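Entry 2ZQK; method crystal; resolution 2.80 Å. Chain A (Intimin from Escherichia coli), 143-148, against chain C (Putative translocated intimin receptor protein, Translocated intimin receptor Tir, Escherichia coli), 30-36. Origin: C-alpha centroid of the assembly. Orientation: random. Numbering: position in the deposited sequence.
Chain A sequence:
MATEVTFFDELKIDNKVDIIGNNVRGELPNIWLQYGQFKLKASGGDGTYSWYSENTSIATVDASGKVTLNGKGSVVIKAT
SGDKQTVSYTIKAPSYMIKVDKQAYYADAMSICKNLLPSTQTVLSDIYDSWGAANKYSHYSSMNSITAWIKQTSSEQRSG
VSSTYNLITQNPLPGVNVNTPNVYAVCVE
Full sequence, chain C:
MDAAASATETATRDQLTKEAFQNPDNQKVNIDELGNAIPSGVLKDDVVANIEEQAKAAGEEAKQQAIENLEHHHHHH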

ATOM      1  N   MET A 143       8.769 -12.296   6.347  1.00 42.83           N
ATOM      2  CA  MET A 143       8.350 -10.935   6.088  1.00 45.83           C
ATOM      3  C   MET A 143       7.223 -10.589   7.044  1.00 47.82           C
ATOM      4  O   MET A 143       6.417 -11.457   7.405  1.00 47.64           O
ATOM      5  CB  MET A 143       7.895 -10.791   4.647  1.00 53.51           C
ATOM      6  CG  MET A 143       9.032 -10.863   3.653  1.00 54.45           C
ATOM      7  SD  MET A 143       8.410 -10.707   1.982  1.00 59.91           S
ATOM      8  CE  MET A 143       8.493  -8.897   1.728  1.00 55.13           C
ATOM      9  N   ASN A 144       7.183  -9.326   7.470  1.00 59.40           N
ATOM     10  CA  ASN A 144       6.156  -8.856   8.394  1.00 61.20           C
ATOM     11  C   ASN A 144       5.041  -8.111   7.674  1.00 59.80           C
ATOM     12  O   ASN A 144       3.945  -7.935   8.215  1.00 61.36           O
ATOM     13  CB  ASN A 144       6.774  -7.953   9.462  1.00 95.18           C
ATOM     14  CG  ASN A 144       7.564  -8.729  10.496  1.00103.46           C
ATOM     15  OD1 ASN A 144       7.027  -9.604  11.180  1.00115.24           O
ATOM     16  ND2 ASN A 144       8.848  -8.415  10.617  1.00105.97           N
ATOM     17  N   SER A 145       5.335  -7.671   6.455  1.00 52.85           N
ATOM     18  CA  SER A 145       4.369  -6.953   5.637  1.00 50.57           C
ATOM     19  C   SER A 145       4.721  -6.899   4.164  1.00 47.96           C
ATOM     20  O   SER A 145       5.892  -6.921   3.767  1.00 46.92           O
ATOM     21  CB  SER A 145       4.201  -5.523   6.116  1.00 45.80           C
ATOM     22  OG  SER A 145       3.390  -4.816   5.196  1.00 47.52           O
ATOM     23  N   ILE A 146       3.669  -6.805   3.364  1.00 45.99           N
ATOM     24  CA  ILE A 146       3.767  -6.707   1.916  1.00 44.25           C
ATOM     25  C   ILE A 146       2.607  -5.823   1.493  1.00 43.52           C
ATOM     26  O   ILE A 146       1.590  -6.327   1.036  1.00 42.13           O
ATOM     27  CB  ILE A 146       3.604  -8.090   1.207  1.00 44.68           C
ATOM     28  CG1 ILE A 146       4.736  -9.046   1.621  1.00 45.42           C
ATOM     29  CG2 ILE A 146       3.596  -7.898  -0.316  1.00 43.74           C
ATOM     30  CD1 ILE A 146       4.643 -10.415   0.967  1.00 70.78           C
ATOM     31  N   THR A 147       2.731  -4.514   1.684  1.00 46.88           N
ATOM     32  CA  THR A 147       1.650  -3.644   1.255  1.00 48.41           C
ATOM     33  C   THR A 147       1.766  -3.606  -0.260  1.00 48.65           C
ATOM     34  O   THR A 147       2.866  -3.576  -0.818  1.00 51.01           O
ATOM     35  CB  THR A 147       1.751  -2.212   1.818  1.00 47.80           C
ATOM     36  OG1 THR A 147       1.786  -2.246   3.252  1.00 57.87           O
ATOM     37  CG2 THR A 147       0.533  -1.417   1.394  1.00 51.60           C
ATOM     38  N   ALA A 148       0.621  -3.609  -0.920  1.00 49.60           N
ATOM     39  CA  ALA A 148       0.572  -3.636  -2.361  1.00 47.21           C
ATOM     40  C   ALA A 148      -0.287  -2.538  -2.952  1.00 47.09           C
ATOM     41  O   ALA A 148      -1.241  -2.087  -2.332  1.00 48.65           O
ATOM     42  CB  ALA A 148       0.048  -4.967  -2.777  1.00 33.15           C
TER
ATOM     43  N   ASN C  30       1.233   8.015   4.213  1.00 39.09           N
ATOM     44  CA  ASN C  30       2.380   7.214   3.792  1.00 36.72           C
ATOM     45  C   ASN C  30       2.243   5.831   4.418  1.00 33.79           C
ATOM     46  O   ASN C  30       1.240   5.543   5.059  1.00 30.76           O
ATOM     47  CB  ASN C  30       3.702   7.859   4.227  1.00 33.35           C
ATOM     48  CG  ASN C  30       4.146   8.982   3.291  1.00 43.10           C
ATOM     49  OD1 ASN C  30       3.710   9.051   2.133  1.00 55.72           O
ATOM     50  ND2 ASN C  30       5.031   9.854   3.781  1.00 41.92           N
ATOM     51  N   ILE C  31       3.241   4.976   4.225  1.00 30.90           N
ATOM     52  CA  ILE C  31       3.213   3.636   4.781  1.00 32.39           C
ATOM     53  C   ILE C  31       4.569   3.230   5.335  1.00 38.14           C
ATOM     54  O   ILE C  31       5.573   3.259   4.621  1.00 41.69           O
ATOM     55  CB  ILE C  31       2.770   2.636   3.738  1.00 34.31           C
ATOM     56  CG1 ILE C  31       1.291   2.879   3.391  1.00 34.55           C
ATOM     57  CG2 ILE C  31       3.044   1.216   4.230  1.00 30.15           C
ATOM     58  CD1 ILE C  31       0.341   2.751   4.555  1.00 73.64           C
ATOM     59  N   ASP C  32       4.588   2.863   6.620  1.00 50.62           N
ATOM     60  CA  ASP C  32       5.813   2.460   7.308  1.00 52.56           C
ATOM     61  C   ASP C  32       6.169   1.033   6.953  1.00 54.40           C
ATOM     62  O   ASP C  32       5.399   0.340   6.284  1.00 57.07           O
ATOM     63  CB  ASP C  32       5.656   2.598   8.822  1.00 47.37           C
ATOM     64  CG  ASP C  32       4.699   1.584   9.408  1.00 51.96           C
ATOM     65  OD1 ASP C  32       4.127   1.874  10.482  1.00 56.86           O
ATOM     66  OD2 ASP C  32       4.524   0.496   8.814  1.00 59.28           O
ATOM     67  N   GLU C  33       7.325   0.578   7.422  1.00 37.01           N
ATOM     68  CA  GLU C  33       7.770  -0.764   7.082  1.00 33.02           C
ATOM     69  C   GLU C  33       6.907  -1.897   7.606  1.00 34.85           C
ATOM     70  O   GLU C  33       7.302  -3.066   7.536  1.00 34.76           O
ATOM     71  CB  GLU C  33       9.233  -0.949   7.488  1.00 35.17           C
ATOM     72  CG  GLU C  33       9.653  -0.207   8.716  1.00 41.35           C
ATOM     73  CD  GLU C  33       9.842   1.288   8.505  1.00 42.87           C
ATOM     74  OE1 GLU C  33      10.934   1.711   8.045  1.00 46.22           O
ATOM     75  OE2 GLU C  33       8.891   2.043   8.816  1.00 49.51           O
ATOM     76  N   LEU C  34       5.714  -1.554   8.089  1.00 45.04           N
ATOM     77  CA  LEU C  34       4.798  -2.551   8.637  1.00 47.77           C
ATOM     78  C   LEU C  34       3.437  -2.510   7.968  1.00 51.51           C
ATOM     79  O   LEU C  34       2.484  -3.131   8.442  1.00 51.25           O
ATOM     80  CB  LEU C  34       4.605  -2.347  10.149  1.00 47.70           C
ATOM     81  CG  LEU C  34       5.772  -2.443  11.138  1.00 44.97           C
ATOM     82  CD1 LEU C  34       5.220  -2.173  12.527  1.00 52.59           C
ATOM     83  CD2 LEU C  34       6.441  -3.808  11.097  1.00 41.21           C
ATOM     84  N   GLY C  35       3.341  -1.782   6.863  1.00 69.42           N
ATOM     85  CA  GLY C  35       2.073  -1.689   6.162  1.00 69.20           C
ATOM     86  C   GLY C  35       1.105  -0.791   6.905  1.00 69.02           C
ATOM     87  O   GLY C  35      -0.098  -0.835   6.661  1.00 71.73           O
ATOM     88  N   ASN C  36       1.634   0.027   7.809  1.00 47.47           N
ATOM     89  CA  ASN C  36       0.816   0.944   8.595  1.00 47.95           C
ATOM     90  C   ASN C  36       0.854   2.370   8.091  1.00 45.10           C
ATOM     91  O   ASN C  36       1.885   2.854   7.620  1.00 42.65           O
ATOM     92  CB  ASN C  36       1.247   0.933  10.067  1.00 59.38           C
ATOM     93  CG  ASN C  36       0.670  -0.230  10.828  1.00 60.32           C
ATOM     94  OD1 ASN C  36       1.340  -0.817  11.674  1.00 62.89           O
ATOM     95  ND2 ASN C  36      -0.584  -0.572  10.535  1.00 51.14           N
TER

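The intimin segment bends at Asn144(A), runs on more extended from Ser145(A) and enters a strand at Thr147(A), whereas the Tir segment leaves a strand after Ile31(C) and turns back on itself. Two backbone hydrogen bonds hold that turn together: Asp32(C) N donates to Asn36(C) O at 2.9 Å, and Gly35(C) N donates to Asp32(C) O at 3.0 Å. The backbones approach most closely at Ser145(A) and Leu34(C) and at Thr147(A) and Gly35(C), with the CA atoms 5.3 Å apart in each pair. No hydrogen bond links the two stretches, so what joins them here is the packing of intimin side chains against the Tir turn, which buries a modest 202 Å² summed over both sides.

Along the intimin segment, the direction of the side chains sets the pattern. Ser145(A) and Thr147(A) point toward Tir, while Ile146(A) between them points away and makes no contact with the turn. This alternation, typical of extended chain, presents two small hydroxyl-bearing residues to the partner.

Gly35(C) is where both of them meet the turn. Thr147(A) OG1 lies only 3.0 Å from Gly35(C) CA, and Ser145(A) OG lies 3.5 Å from Gly35(C) N. The latter pair is close, but its angle is poor for a hydrogen bond, and the amide is already donated to Asp32(C) O within the turn. Both hydroxyls find hydrogen-bonding partners elsewhere in the structure, so neither is left unsatisfied by packing against this backbone. Glycine suits the position for two reasons. Its phi of 74° is positive, a region that favours glycine, and a CB in the ideal position would point toward intimin, 2.7 Å from Ser145(A) OG and 2.9 Å from Thr147(A) OG1, clashing with both.

Thr147(A) also reaches the end of the Tir strand, where its OG1 comes within 3.8 Å of Ile31(C) CG2. Ile31(C) points toward intimin and is buried, as befits a branched aliphatic residue; its beta-branched form is also well suited to the extended backbone. Ser145(A) is small enough to lie close against the loop, with its CB 4.2 Å from Glu33(C) O.

At the exposed margin the contact loosens. Leu34(C) sets out away from intimin, but the end of its side chain comes nearer, bringing CD2 to 4.5 Å from Asn144(A) CB. This is a light contact, and Asn144(A) is poorly ordered, so its details deserve caution. Glu33(C) is exposed, as suits a charged residue, and its CA-to-CB bond points away from intimin; it meets Ser145(A) through its backbone O.

Asp32(C) serves the turn rather than the partner. With chi1 in the p well, its OD2 accepts from Asn36(C) N at 3.1 Å and from Leu34(C) N at 2.5 Å, although the latter distance is very short and the placement of that nitrogen is less certain. A short carboxylate is apt here because it can fold back onto backbone amides of its own loop, helping to hold the surface that Ser145(A) and Thr147(A) meet.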